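PDB 4EUY: thioredoxin from Bacillus cereus, which is of unknown function but has a thioredoxin fold with a CxxC disulfide, and so probably takes part in thiol-disulfide exchange. Local coordinates for residues V21-K26 / I53-Q58; Y42-Y47 / R98-F103; C30-V35 / T71-L76. All coordinates share one frame; numbering follows the deposited sequence.

Contact 1 of 3, residues V21-K26 / I53-Q58; sequences VLLFIK and IEILLQ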
ATOM      1  N   VAL A  21      -1.742   2.579  -7.725  1.00 98.25           N
ATOM      2  CA  VAL A  21      -2.515   2.466  -6.482  1.00 87.36           C
ATOM      3  C   VAL A  21      -1.874   1.534  -5.490  1.00 77.06           C
ATOM      4  O   VAL A  21      -1.322   0.527  -5.856  1.00 76.72           O
ATOM      5  CB  VAL A  21      -3.844   1.802  -6.773  1.00 89.19           C
ATOM      6  CG1 VAL A  21      -4.631   1.559  -5.485  1.00 85.41           C
ATOM      7  CG2 VAL A  21      -4.592   2.652  -7.771  1.00 93.07           C
ATOM      8  N   LEU A  22      -2.000   1.852  -4.227  1.00 71.01           N
ATOM      9  CA  LEU A  22      -1.253   1.159  -3.229  1.00 71.34           C
ATOM     10  C   LEU A  22      -2.249   0.674  -2.177  1.00 69.94           C
ATOM     11  O   LEU A  22      -3.026   1.478  -1.637  1.00 67.94           O
ATOM     12  CB  LEU A  22      -0.206   2.118  -2.634  1.00 69.91           C
ATOM     13  CG  LEU A  22       0.545   1.530  -1.441  1.00 68.59           C
ATOM     14  CD1 LEU A  22       1.638   2.463  -0.963  1.00 70.07           C
ATOM     15  CD2 LEU A  22      -0.426   1.255  -0.307  1.00 63.12           C
ATOM     16  N   LEU A  23      -2.249  -0.628  -1.887  1.00 68.77           N
ATOM     17  CA  LEU A  23      -3.110  -1.136  -0.814  1.00 67.94           C
ATOM     18  C   LEU A  23      -2.305  -1.320   0.396  1.00 68.41           C
ATOM     19  O   LEU A  23      -1.215  -1.921   0.347  1.00 70.21           O
ATOM     20  CB  LEU A  23      -3.697  -2.475  -1.134  1.00 71.37           C
ATOM     21  CG  LEU A  23      -5.052  -2.311  -1.785  1.00 75.09           C
ATOM     22  CD1 LEU A  23      -4.880  -1.503  -3.067  1.00 76.27           C
ATOM     23  CD2 LEU A  23      -5.577  -3.712  -2.048  1.00 75.82           C
ATOM     24  N   PHE A  24      -2.825  -0.779   1.481  1.00 66.51           N
ATOM     25  CA  PHE A  24      -2.217  -0.975   2.768  1.00 66.86           C
ATOM     26  C   PHE A  24      -3.223  -1.805   3.556  1.00 67.93           C
ATOM     27  O   PHE A  24      -4.387  -1.366   3.829  1.00 67.24           O
ATOM     28  CB  PHE A  24      -1.931   0.354   3.465  1.00 67.20           C
ATOM     29  CG  PHE A  24      -1.127   0.199   4.716  1.00 69.16           C
ATOM     30  CD1 PHE A  24       0.228   0.455   4.724  1.00 71.34           C
ATOM     31  CD2 PHE A  24      -1.716  -0.257   5.876  1.00 72.88           C
ATOM     32  CE1 PHE A  24       0.982   0.269   5.878  1.00 74.09           C
ATOM     33  CE2 PHE A  24      -0.973  -0.423   7.041  1.00 77.55           C
ATOM     34  CZ  PHE A  24       0.382  -0.173   7.043  1.00 74.07           C
ATOM     35  N   ILE A  25      -2.788  -3.001   3.920  1.00 64.48           N
ATOM     36  CA  ILE A  25      -3.695  -3.929   4.595  1.00 70.03           C
ATOM     37  C   ILE A  25      -3.249  -4.168   5.995  1.00 70.57           C
ATOM     38  O   ILE A  25      -2.049  -4.431   6.241  1.00 66.87           O
ATOM     39  CB  ILE A  25      -3.761  -5.283   3.873  1.00 71.87           C
ATOM     40  CG1 ILE A  25      -4.076  -5.031   2.367  1.00 70.31           C
ATOM     41  CG2 ILE A  25      -4.786  -6.172   4.556  1.00 66.90           C
ATOM     42  CD1 ILE A  25      -4.385  -6.284   1.588  1.00 68.08           C
ATOM     43  N   LYS A  26      -4.195  -4.060   6.921  1.00 73.37           N
ATOM     44  CA  LYS A  26      -3.840  -4.196   8.324  1.00 80.45           C
ATOM     45  C   LYS A  26      -4.900  -4.891   9.090  1.00 84.88           C
ATOM     46  O   LYS A  26      -5.985  -5.175   8.583  1.00 82.14           O
ATOM     47  CB  LYS A  26      -3.541  -2.848   8.974  1.00 87.27           C
ATOM     48  CG  LYS A  26      -4.446  -1.704   8.531  1.00 94.65           C
ATOM     49  CD  LYS A  26      -4.298  -0.501   9.466  1.00103.90           C
ATOM     50  CE  LYS A  26      -5.062   0.726   8.965  1.00109.42           C
ATOM     51  NZ  LYS A  26      -5.037   1.835   9.975  1.00117.82           N
ATOM     52  N   ILE A  53      -5.434   2.985  -0.843  1.00 75.65           N
ATOM     53  CA  ILE A  53      -6.596   2.351  -0.238  1.00 76.28           C
ATOM     54  C   ILE A  53      -6.176   1.563   0.962  1.00 74.26           C
ATOM     55  O   ILE A  53      -5.239   0.745   0.897  1.00 73.31           O
ATOM     56  CB  ILE A  53      -7.284   1.392  -1.200  1.00 76.71           C
ATOM     57  CG1 ILE A  53      -7.662   2.157  -2.466  1.00 81.53           C
ATOM     58  CG2 ILE A  53      -8.533   0.829  -0.535  1.00 77.48           C
ATOM     59  CD1 ILE A  53      -8.470   1.365  -3.465  1.00 81.50           C
ATOM     60  N   GLU A  54      -6.874   1.791   2.065  1.00 75.78           N
ATOM     61  CA  GLU A  54      -6.578   1.033   3.274  1.00 74.37           C
ATOM     62  C   GLU A  54      -7.623  -0.001   3.478  1.00 72.52           C
ATOM     63  O   GLU A  54      -8.817   0.293   3.409  1.00 73.74           O
ATOM     64  CB  GLU A  54      -6.573   1.944   4.472  1.00 77.38           C
ATOM     65  CG  GLU A  54      -5.337   2.799   4.539  1.00 79.34           C
ATOM     66  CD  GLU A  54      -5.388   3.799   5.658  1.00 87.07           C
ATOM     67  OE1 GLU A  54      -6.030   3.487   6.727  1.00 97.21           O
ATOM     68  OE2 GLU A  54      -4.791   4.895   5.450  1.00 88.91           O
ATOM     69  N   ILE A  55      -7.183  -1.199   3.786  1.00 69.32           N
ATOM     70  CA  ILE A  55      -8.135  -2.209   4.198  1.00 72.15           C
ATOM     71  C   ILE A  55      -7.849  -2.663   5.586  1.00 70.07           C
ATOM     72  O   ILE A  55      -6.748  -3.151   5.838  1.00 72.59           O
ATOM     73  CB  ILE A  55      -8.039  -3.448   3.327  1.00 74.24           C
ATOM     74  CG1 ILE A  55      -8.309  -3.075   1.867  1.00 79.85           C
ATOM     75  CG2 ILE A  55      -9.028  -4.480   3.826  1.00 76.69           C
ATOM     76  CD1 ILE A  55      -8.085  -4.214   0.880  1.00 77.12           C
ATOM     77  N   LEU A  56      -8.829  -2.552   6.467  1.00 70.72           N
ATOM     78  CA  LEU A  56      -8.703  -3.040   7.865  1.00 71.87           C
ATOM     79  C   LEU A  56      -9.422  -4.356   8.012  1.00 73.84           C
ATOM     80  O   LEU A  56     -10.653  -4.405   7.904  1.00 75.04           O
ATOM     81  CB  LEU A  56      -9.344  -2.038   8.812  1.00 74.94           C
ATOM     82  CG  LEU A  56      -9.236  -2.234  10.306  1.00 79.01           C
ATOM     83  CD1 LEU A  56      -7.781  -2.471  10.663  1.00 79.45           C
ATOM     84  CD2 LEU A  56      -9.804  -1.016  11.039  1.00 81.95           C
ATOM     85  N   LEU A  57      -8.667  -5.430   8.212  1.00 75.44           N
ATOM     86  CA  LEU A  57      -9.264  -6.754   8.436  1.00 79.03           C
ATOM     87  C   LEU A  57      -9.521  -6.947   9.876  1.00 85.45           C
ATOM     88  O   LEU A  57      -8.931  -6.280  10.711  1.00 85.24           O
ATOM     89  CB  LEU A  57      -8.354  -7.868   7.966  1.00 76.42           C
ATOM     90  CG  LEU A  57      -8.221  -7.874   6.450  1.00 73.06           C
ATOM     91  CD1 LEU A  57      -7.138  -8.835   5.963  1.00 70.16           C
ATOM     92  CD2 LEU A  57      -9.573  -8.270   5.912  1.00 75.73           C
ATOM     93  N   GLN A  58     -10.410  -7.877  10.170  1.00 96.19           N
ATOM     94  CA  GLN A  58     -10.705  -8.175  11.555  1.00106.57           C
ATOM     95  C   GLN A  58      -9.640  -9.116  12.078  1.00115.55           C
ATOM     96  O   GLN A  58      -8.899  -9.715  11.306  1.00115.34           O
ATOM     97  CB  GLN A  58     -12.107  -8.752  11.681  1.00111.23           C
ATOM     98  CG  GLN A  58     -12.933  -8.099  12.787  1.00115.05           C
ATOM     99  CD  GLN A  58     -14.438  -8.330  12.642  1.00119.31           C
ATOM    100  OE1 GLN A  58     -14.897  -9.165  11.851  1.00119.17           O
ATOM    101  NE2 GLN A  58     -15.215  -7.575  13.407  1.00122.46           N
TER

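Contact 2 of 3, residues Y42-Y47 / R98-F103; sequences YVLENY and RTIQLF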
ATOM      1  N   TYR A  42       4.239   8.899   4.724  1.00 92.76           N
ATOM      2  CA  TYR A  42       5.271   9.913   4.676  1.00102.67           C
ATOM      3  C   TYR A  42       5.858   9.936   3.273  1.00100.82           C
ATOM      4  O   TYR A  42       5.832  10.954   2.577  1.00103.87           O
ATOM      5  CB  TYR A  42       6.356   9.607   5.714  1.00108.86           C
ATOM      6  CG  TYR A  42       7.427  10.668   5.795  1.00123.98           C
ATOM      7  CD1 TYR A  42       7.086  12.028   5.909  1.00135.19           C
ATOM      8  CD2 TYR A  42       8.786  10.332   5.763  1.00129.65           C
ATOM      9  CE1 TYR A  42       8.061  13.018   5.972  1.00143.76           C
ATOM     10  CE2 TYR A  42       9.770  11.319   5.831  1.00140.12           C
ATOM     11  CZ  TYR A  42       9.400  12.659   5.936  1.00146.73           C
ATOM     12  OH  TYR A  42      10.358  13.646   6.015  1.00160.12           O
ATOM     13  N   VAL A  43       6.357   8.788   2.849  1.00 94.81           N
ATOM     14  CA  VAL A  43       6.796   8.616   1.482  1.00 93.07           C
ATOM     15  C   VAL A  43       5.776   9.170   0.486  1.00 94.54           C
ATOM     16  O   VAL A  43       6.122   9.945  -0.414  1.00101.04           O
ATOM     17  CB  VAL A  43       7.022   7.133   1.164  1.00 85.17           C
ATOM     18  CG1 VAL A  43       7.011   6.937  -0.343  1.00 85.26           C
ATOM     19  CG2 VAL A  43       8.324   6.654   1.788  1.00 84.32           C
ATOM     20  N   LEU A  44       4.518   8.792   0.666  1.00 89.72           N
ATOM     21  CA  LEU A  44       3.487   9.168  -0.283  1.00 90.69           C
ATOM     22  C   LEU A  44       3.207  10.651  -0.291  1.00 96.42           C
ATOM     23  O   LEU A  44       2.531  11.123  -1.184  1.00 98.51           O
ATOM     24  CB  LEU A  44       2.197   8.432   0.032  1.00 87.38           C
ATOM     25  CG  LEU A  44       2.274   6.929  -0.172  1.00 81.06           C
ATOM     26  CD1 LEU A  44       0.997   6.326   0.360  1.00 79.36           C
ATOM     27  CD2 LEU A  44       2.452   6.609  -1.638  1.00 81.27           C
ATOM     28  N   GLU A  45       3.691  11.390   0.700  1.00101.17           N
ATOM     29  CA  GLU A  45       3.616  12.836   0.621  1.00112.47           C
ATOM     30  C   GLU A  45       4.167  13.313  -0.729  1.00114.61           C
ATOM     31  O   GLU A  45       3.565  14.147  -1.387  1.00116.92           O
ATOM     32  CB  GLU A  45       4.388  13.507   1.764  1.00123.90           C
ATOM     33  CG  GLU A  45       3.775  13.320   3.152  1.00128.80           C
ATOM     34  CD  GLU A  45       4.355  14.261   4.219  1.00142.61           C
ATOM     35  OE1 GLU A  45       5.600  14.315   4.382  1.00151.22           O
ATOM     36  OE2 GLU A  45       3.564  14.951   4.913  1.00151.23           O
ATOM     37  N   ASN A  46       5.286  12.738  -1.156  1.00113.88           N
ATOM     38  CA  ASN A  46       6.013  13.235  -2.330  1.00120.19           C
ATOM     39  C   ASN A  46       5.466  12.773  -3.675  1.00115.91           C
ATOM     40  O   ASN A  46       5.997  13.161  -4.712  1.00120.66           O
ATOM     41  CB  ASN A  46       7.492  12.811  -2.290  1.00124.97           C
ATOM     42  CG  ASN A  46       8.131  12.955  -0.910  1.00128.08           C
ATOM     43  OD1 ASN A  46       8.087  12.023  -0.058  1.00118.67           O
ATOM     44  ND2 ASN A  46       8.789  14.106  -0.700  1.00134.47           N
ATOM     45  N   TYR A  47       4.433  11.941  -3.664  1.00110.04           N
ATOM     46  CA  TYR A  47       3.947  11.305  -4.882  1.00109.98           C
ATOM     47  C   TYR A  47       2.426  11.375  -4.911  1.00114.34           C
ATOM     48  O   TYR A  47       1.730  10.461  -4.440  1.00120.94           O
ATOM     49  CB  TYR A  47       4.452   9.843  -4.964  1.00103.34           C
ATOM     50  CG  TYR A  47       5.963   9.700  -4.783  1.00102.70           C
ATOM     51  CD1 TYR A  47       6.834   9.985  -5.820  1.00106.63           C
ATOM     52  CD2 TYR A  47       6.514   9.305  -3.568  1.00100.65           C
ATOM     53  CE1 TYR A  47       8.207   9.892  -5.663  1.00106.85           C
ATOM     54  CE2 TYR A  47       7.889   9.201  -3.407  1.00102.30           C
ATOM     55  CZ  TYR A  47       8.726   9.507  -4.463  1.00104.50           C
ATOM     56  OH  TYR A  47      10.087   9.424  -4.335  1.00106.56           O
ATOM     57  N   ARG A  98      11.447   3.506  -4.671  1.00 79.63           N
ATOM     58  CA  ARG A  98      12.161   3.431  -5.939  1.00 82.53           C
ATOM     59  C   ARG A  98      11.164   2.880  -6.914  1.00 79.95           C
ATOM     60  O   ARG A  98      11.037   3.371  -8.027  1.00 83.16           O
ATOM     61  CB  ARG A  98      13.412   2.573  -5.861  1.00 84.60           C
ATOM     62  CG  ARG A  98      14.263   2.883  -4.621  1.00 90.20           C
ATOM     63  CD  ARG A  98      15.630   2.213  -4.632  1.00 97.32           C
ATOM     64  NE  ARG A  98      16.399   2.743  -5.762  1.00106.54           N
ATOM     65  CZ  ARG A  98      17.691   2.517  -5.992  1.00115.86           C
ATOM     66  NH1 ARG A  98      18.274   3.068  -7.067  1.00122.47           N
ATOM     67  NH2 ARG A  98      18.398   1.750  -5.160  1.00118.81           N
ATOM     68  N   THR A  99      10.367   1.922  -6.465  1.00 76.55           N
ATOM     69  CA  THR A  99       9.383   1.360  -7.364  1.00 75.24           C
ATOM     70  C   THR A  99       8.422   2.414  -7.806  1.00 77.87           C
ATOM     71  O   THR A  99       8.157   2.544  -9.000  1.00 80.26           O
ATOM     72  CB  THR A  99       8.620   0.233  -6.733  1.00 71.36           C
ATOM     73  OG1 THR A  99       9.591  -0.669  -6.214  1.00 70.93           O
ATOM     74  CG2 THR A  99       7.738  -0.469  -7.809  1.00 72.02           C
ATOM     75  N   ILE A 100       7.928   3.206  -6.862  1.00 78.26           N
ATOM     76  CA  ILE A 100       6.988   4.248  -7.261  1.00 82.98           C
ATOM     77  C   ILE A 100       7.653   5.161  -8.295  1.00 87.83           C
ATOM     78  O   ILE A 100       7.066   5.513  -9.324  1.00 89.54           O
ATOM     79  CB  ILE A 100       6.517   5.102  -6.087  1.00 85.55           C
ATOM     80  CG1 ILE A 100       5.655   4.255  -5.109  1.00 83.04           C
ATOM     81  CG2 ILE A 100       5.764   6.307  -6.648  1.00 91.79           C
ATOM     82  CD1 ILE A 100       5.467   4.866  -3.738  1.00 84.09           C
ATOM     83  N   GLN A 101       8.913   5.483  -8.021  1.00 88.31           N
ATOM     84  CA  GLN A 101       9.654   6.394  -8.832  1.00 93.61           C
ATOM     85  C   GLN A 101       9.708   5.937 -10.267  1.00 95.79           C
ATOM     86  O   GLN A 101       9.837   6.758 -11.174  1.00102.15           O
ATOM     87  CB  GLN A 101      11.049   6.575  -8.254  1.00 95.65           C
ATOM     88  CG  GLN A 101      11.063   7.615  -7.157  1.00100.42           C
ATOM     89  CD  GLN A 101      12.370   7.672  -6.415  1.00105.04           C
ATOM     90  OE1 GLN A 101      12.965   6.652  -6.128  1.00105.97           O
ATOM     91  NE2 GLN A 101      12.817   8.870  -6.082  1.00115.06           N
ATOM     92  N   LEU A 102       9.568   4.642 -10.504  1.00 92.37           N
ATOM     93  CA  LEU A 102       9.683   4.171 -11.871  1.00 97.37           C
ATOM     94  C   LEU A 102       8.523   4.692 -12.648  1.00102.62           C
ATOM     95  O   LEU A 102       8.509   4.528 -13.854  1.00109.81           O
ATOM     96  CB  LEU A 102       9.633   2.663 -11.969  1.00 95.19           C
ATOM     97  CG  LEU A 102      10.947   1.963 -11.757  1.00 96.83           C
ATOM     98  CD1 LEU A 102      11.236   1.831 -10.271  1.00 93.79           C
ATOM     99  CD2 LEU A 102      10.824   0.616 -12.437  1.00 98.93           C
ATOM    100  N   PHE A 103       7.620   5.384 -11.990  1.00107.06           N
ATOM    101  CA  PHE A 103       6.550   6.027 -12.693  1.00114.70           C
ATOM    102  C   PHE A 103       6.534   7.562 -12.771  1.00125.04           C
ATOM    103  O   PHE A 103       5.649   8.207 -13.297  1.00129.19           O
ATOM    104  CB  PHE A 103       5.279   5.443 -12.137  1.00112.56           C
ATOM    105  CG  PHE A 103       5.173   3.974 -12.350  1.00107.01           C
ATOM    106  CD1 PHE A 103       4.717   3.464 -13.540  1.00108.99           C
ATOM    107  CD2 PHE A 103       5.551   3.109 -11.363  1.00100.39           C
ATOM    108  CE1 PHE A 103       4.621   2.111 -13.740  1.00106.55           C
ATOM    109  CE2 PHE A 103       5.453   1.753 -11.553  1.00 99.02           C
ATOM    110  CZ  PHE A 103       4.991   1.253 -12.746  1.00101.67           C
TER

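Contact 3 of 3, residues C30-V35 / T71-L76; sequences CGVCDV and TGPTVL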
ATOM      1  N   CYS A  30      -2.614  -4.421  16.080  1.00129.65           N
ATOM      2  CA  CYS A  30      -1.308  -4.543  15.407  1.00118.23           C
ATOM      3  C   CYS A  30      -0.535  -3.229  15.519  1.00113.77           C
ATOM      4  O   CYS A  30      -0.869  -2.225  14.866  1.00107.22           O
ATOM      5  CB  CYS A  30      -1.513  -4.947  13.952  1.00111.91           C
ATOM      6  SG  CYS A  30      -0.040  -4.809  12.919  1.00117.24           S
ATOM      7  N   GLY A  31       0.488  -3.240  16.375  1.00116.46           N
ATOM      8  CA  GLY A  31       1.185  -2.011  16.773  1.00114.29           C
ATOM      9  C   GLY A  31       1.990  -1.429  15.643  1.00106.61           C
ATOM     10  O   GLY A  31       1.900  -0.232  15.341  1.00105.04           O
ATOM     11  N   VAL A  32       2.781  -2.302  15.026  1.00100.13           N
ATOM     12  CA  VAL A  32       3.540  -1.943  13.846  1.00 92.25           C
ATOM     13  C   VAL A  32       2.684  -1.375  12.754  1.00 85.74           C
ATOM     14  O   VAL A  32       3.102  -0.415  12.124  1.00 87.03           O
ATOM     15  CB  VAL A  32       4.256  -3.142  13.219  1.00 88.93           C
ATOM     16  CG1 VAL A  32       5.521  -3.471  13.972  1.00 87.20           C
ATOM     17  CG2 VAL A  32       3.309  -4.331  13.164  1.00 91.82           C
ATOM     18  N   CYS A  33       1.528  -1.965  12.489  1.00 82.12           N
ATOM     19  CA  CYS A  33       0.759  -1.546  11.316  1.00 84.68           C
ATOM     20  C   CYS A  33       0.672  -0.027  11.333  1.00 85.76           C
ATOM     21  O   CYS A  33       1.000   0.672  10.363  1.00 77.84           O
ATOM     22  CB  CYS A  33      -0.651  -2.138  11.322  1.00 90.75           C
ATOM     23  SG  CYS A  33      -0.744  -3.953  11.117  1.00103.74           S
ATOM     24  N   ASP A  34       0.291   0.475  12.494  1.00 91.12           N
ATOM     25  CA  ASP A  34       0.078   1.889  12.664  1.00 94.85           C
ATOM     26  C   ASP A  34       1.344   2.622  12.376  1.00 91.56           C
ATOM     27  O   ASP A  34       1.375   3.467  11.505  1.00 93.40           O
ATOM     28  CB  ASP A  34      -0.420   2.187  14.070  1.00106.67           C
ATOM     29  CG  ASP A  34      -1.780   1.507  14.376  1.00113.89           C
ATOM     30  OD1 ASP A  34      -2.415   0.938  13.449  1.00111.93           O
ATOM     31  OD2 ASP A  34      -2.211   1.548  15.556  1.00126.69           O
ATOM     32  N   VAL A  35       2.419   2.282  13.053  1.00 91.25           N
ATOM     33  CA  VAL A  35       3.693   2.920  12.694  1.00 92.91           C
ATOM     34  C   VAL A  35       3.990   2.890  11.186  1.00 86.47           C
ATOM     35  O   VAL A  35       4.218   3.892  10.570  1.00 86.12           O
ATOM     36  CB  VAL A  35       4.883   2.276  13.409  1.00 95.17           C
ATOM     37  CG1 VAL A  35       6.115   3.125  13.184  1.00 94.93           C
ATOM     38  CG2 VAL A  35       4.593   2.147  14.900  1.00102.63           C
ATOM     39  N   THR A  71      -1.360 -10.771  10.648  1.00129.71           N
ATOM     40  CA  THR A  71      -1.412  -9.434  11.275  1.00122.87           C
ATOM     41  C   THR A  71      -1.208  -8.363  10.206  1.00113.24           C
ATOM     42  O   THR A  71      -2.011  -7.433  10.051  1.00107.52           O
ATOM     43  CB  THR A  71      -0.322  -9.263  12.350  1.00129.26           C
ATOM     44  OG1 THR A  71       0.933  -9.768  11.860  1.00131.42           O
ATOM     45  CG2 THR A  71      -0.715  -9.996  13.640  1.00137.14           C
ATOM     46  N   GLY A  72      -0.133  -8.534   9.444  1.00109.08           N
ATOM     47  CA  GLY A  72       0.260  -7.587   8.421  1.00 94.39           C
ATOM     48  C   GLY A  72       1.371  -6.784   9.046  1.00 90.30           C
ATOM     49  O   GLY A  72       2.056  -7.258   9.940  1.00 93.21           O
ATOM     50  N   PRO A  73       1.564  -5.562   8.576  1.00 84.12           N
ATOM     51  CA  PRO A  73       0.843  -4.984   7.462  1.00 78.58           C
ATOM     52  C   PRO A  73       1.330  -5.516   6.163  1.00 75.25           C
ATOM     53  O   PRO A  73       2.394  -6.116   6.084  1.00 74.56           O
ATOM     54  CB  PRO A  73       1.238  -3.520   7.527  1.00 78.96           C
ATOM     55  CG  PRO A  73       2.600  -3.571   8.084  1.00 81.36           C
ATOM     56  CD  PRO A  73       2.474  -4.588   9.176  1.00 85.57           C
ATOM     57  N   THR A  74       0.563  -5.251   5.131  1.00 73.34           N
ATOM     58  CA  THR A  74       0.983  -5.609   3.809  1.00 74.01           C
ATOM     59  C   THR A  74       0.729  -4.456   2.906  1.00 70.66           C
ATOM     60  O   THR A  74      -0.330  -3.835   2.984  1.00 73.93           O
ATOM     61  CB  THR A  74       0.200  -6.797   3.263  1.00 75.23           C
ATOM     62  OG1 THR A  74       0.356  -7.913   4.142  1.00 75.04           O
ATOM     63  CG2 THR A  74       0.747  -7.132   1.907  1.00 76.05           C
ATOM     64  N   VAL A  75       1.695  -4.173   2.049  1.00 68.80           N
ATOM     65  CA  VAL A  75       1.508  -3.162   1.051  1.00 68.96           C
ATOM     66  C   VAL A  75       1.581  -3.821  -0.284  1.00 71.43           C
ATOM     67  O   VAL A  75       2.467  -4.642  -0.520  1.00 72.66           O
ATOM     68  CB  VAL A  75       2.579  -2.093   1.119  1.00 67.85           C
ATOM     69  CG1 VAL A  75       2.467  -1.161  -0.073  1.00 67.90           C
ATOM     70  CG2 VAL A  75       2.389  -1.342   2.411  1.00 69.56           C
ATOM     71  N   LEU A  76       0.637  -3.460  -1.140  1.00 70.04           N
ATOM     72  CA  LEU A  76       0.636  -3.938  -2.492  1.00 73.32           C
ATOM     73  C   LEU A  76       0.602  -2.744  -3.352  1.00 77.64           C
ATOM     74  O   LEU A  76      -0.075  -1.741  -3.039  1.00 80.22           O
ATOM     75  CB  LEU A  76      -0.620  -4.745  -2.768  1.00 72.86           C
ATOM     76  CG  LEU A  76      -0.681  -5.948  -1.850  1.00 72.56           C
ATOM     77  CD1 LEU A  76      -1.780  -6.879  -2.289  1.00 75.59           C
ATOM     78  CD2 LEU A  76       0.646  -6.670  -1.919  1.00 75.46           C
TER

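Contact 1 of 3, residues V21-K26 / I53-Q58
Lys26 slants across two side chains of the neighbouring strand. Its CG sits between the backbone N and the carbonyl carbon (chi1 39°), and from there the extended chain passes Leu56, whose CD1 is 4.0 Å from Lys26 CG, before ending near Glu54. The salt bridge there is long, Lys26 NZ lying 3.8 Å from Glu54 OE1. The other carboxylate oxygen of Glu54, OE2, pairs with Lys52, so the acid is divided between two lysines. Lys26 CG also meets the edge of the Phe24 ring, in its plane.

The opposite face of the sheet is aliphatic. Leu23 CD2 approaches Ile55 CD1 obliquely at 3.9 Å, and CG2 of Ile25, anti to the backbone N, reaches Leu57 CD1 at 3.8 Å. Staggered pairs of branched chains thus link successive rungs on this side.

Between these two layers the backbones run parallel, their axes 4.8 Å apart and 19° from exact alignment. Five N-H···O=C bonds zip them together, from Ile53 N to Leu22 O (2.9 Å) through to Leu57 N to Lys26 O (2.7 Å). The strand pair belongs to a right-handed beta-alpha-beta unit, as expected of the thioredoxin fold, with helix 31-45 as the connection. Phe24, Lys26 and Glu54 all touch Leu37 of that helix, while the other edge of strand 20-27 bonds to strand 74-79; strand 50-57 is the outermost strand of the sheet within the chain.

Contact 2 of 3, residues Y42-Y47 / R98-F103
The phenol oxygen of Tyr47 is hydrogen-bonded to Glu97 OE2, one turn ahead of Gln101 on helix 93-101, and Gln101 itself closes on the same oxygen. Gln101 CG comes within 3.5 Å of Tyr47 OH. The amide nitrogen NE2 is 3.3 Å from Tyr47 OH, but at an angle too poor for a hydrogen bond, so Glu97 is the partner that ties the hydroxyl to the helix while Gln101 packs beside it. The amide plane of Gln101 stands steeply to the phenol ring, at 79°.

Further in, the ring is covered by an isoleucine. Ile100 CG2 makes a CH-pi contact over one face of Tyr47, 4.2 Å from the ring centroid and 25° off the normal, displaced toward the rim and nearest to CG and CD1. CG of Tyr47 is anti to its carbonyl carbon (chi1 -52°), and the ring beyond it lies between Ile100 CG2 and Asn46 CB on the opposite face.

Helices 31-45 and 93-101 flank the same face of the central sheet, as the corresponding pair does in the thioredoxin fold, and this contact joins the C-terminal end of one to the C-terminal end of the other. Tyr47 itself belongs to the turn that leads from helix 31-45 toward strand 50-57.

The other branch of Ile100 serves the core. Its CD1 lies 4.1 Å from Leu44 CD2, the two side chains crossing at about a right angle, and 4.3 Å from Val43 CG1. Val50 of strand 50-57 touches both Leu44 and Ile100, and Leu22 of strand 20-27 touches Leu44, while the carbonyl oxygen of Ile100 accepts a hydrogen bond from Tyr49 OH.

Contact 3 of 3, residues C30-V35 / T71-L76
Sulfur contacts dominate where Cys30 and Cys33 face the turn Thr71-Gly72-Pro73. Cys33 SG packs on the proline, 3.8 Å from both Pro73 N and Pro73 CD, and also lies 3.9 Å from Thr71 O. Its position follows from a first torsion of -67°, which sets SG anti to the carbonyl carbon. Cys30 SG stands farther off, 4.4 Å from Thr71 O.

One apolar contact extends this packing: Val32 CG2 meets Pro73 CD at 4.1 Å, the two side chains crossing roughly perpendicularly. Pro73 CD therefore touches both Val32 and Cys33.

The covalent link lies within the first segment, where Cys30 SG and Cys33 SG form a disulfide 2.1 Å long. Cys30 occupies the N-cap position of helix 31-45, and Cys33 is in its first turn. Across from them the peptide bond before Pro73 is cis, and Gly72, with a positive phi (101°), has a backbone shape in which a CB would press on the carbonyl oxygen of Thr71. Hydrogen bonds to residues outside the contact hold the turn: Thr71 O with Thr27 OG1, and Pro73 O with Ser88 OG.

A CxxC disulfide at a helix start opposite a cis-proline is the hallmark of the thioredoxin active site. The protein is captured in its oxidised form, and the geometry is consistent with a redox-active pair in which the buried Cys33 rests against the proline and Cys30 is the more accessible sulfur.

Overall arrangement
The three contacts interleave along the chain: strand 20-27 leads to helix 31-45, then to strand 50-57, with strand 74-79 and helix 93-101 following. Contacts 1 and 3, with centres 9 Å apart, reach the same sheet, where strand 20-27 lies between strands 50-57 and 74-79; Leu23 N to Leu76 O (2.7 Å) is a probable hydrogen bond between them. Contacts 2 and 3 share helix 31-45 but involve its two ends, their centres 19 Å apart. Contact 2 meets contact 1 only by packing of Leu44 on Leu22. One helix thus carries the presumed redox site at its start and the inter-helix packing at its end.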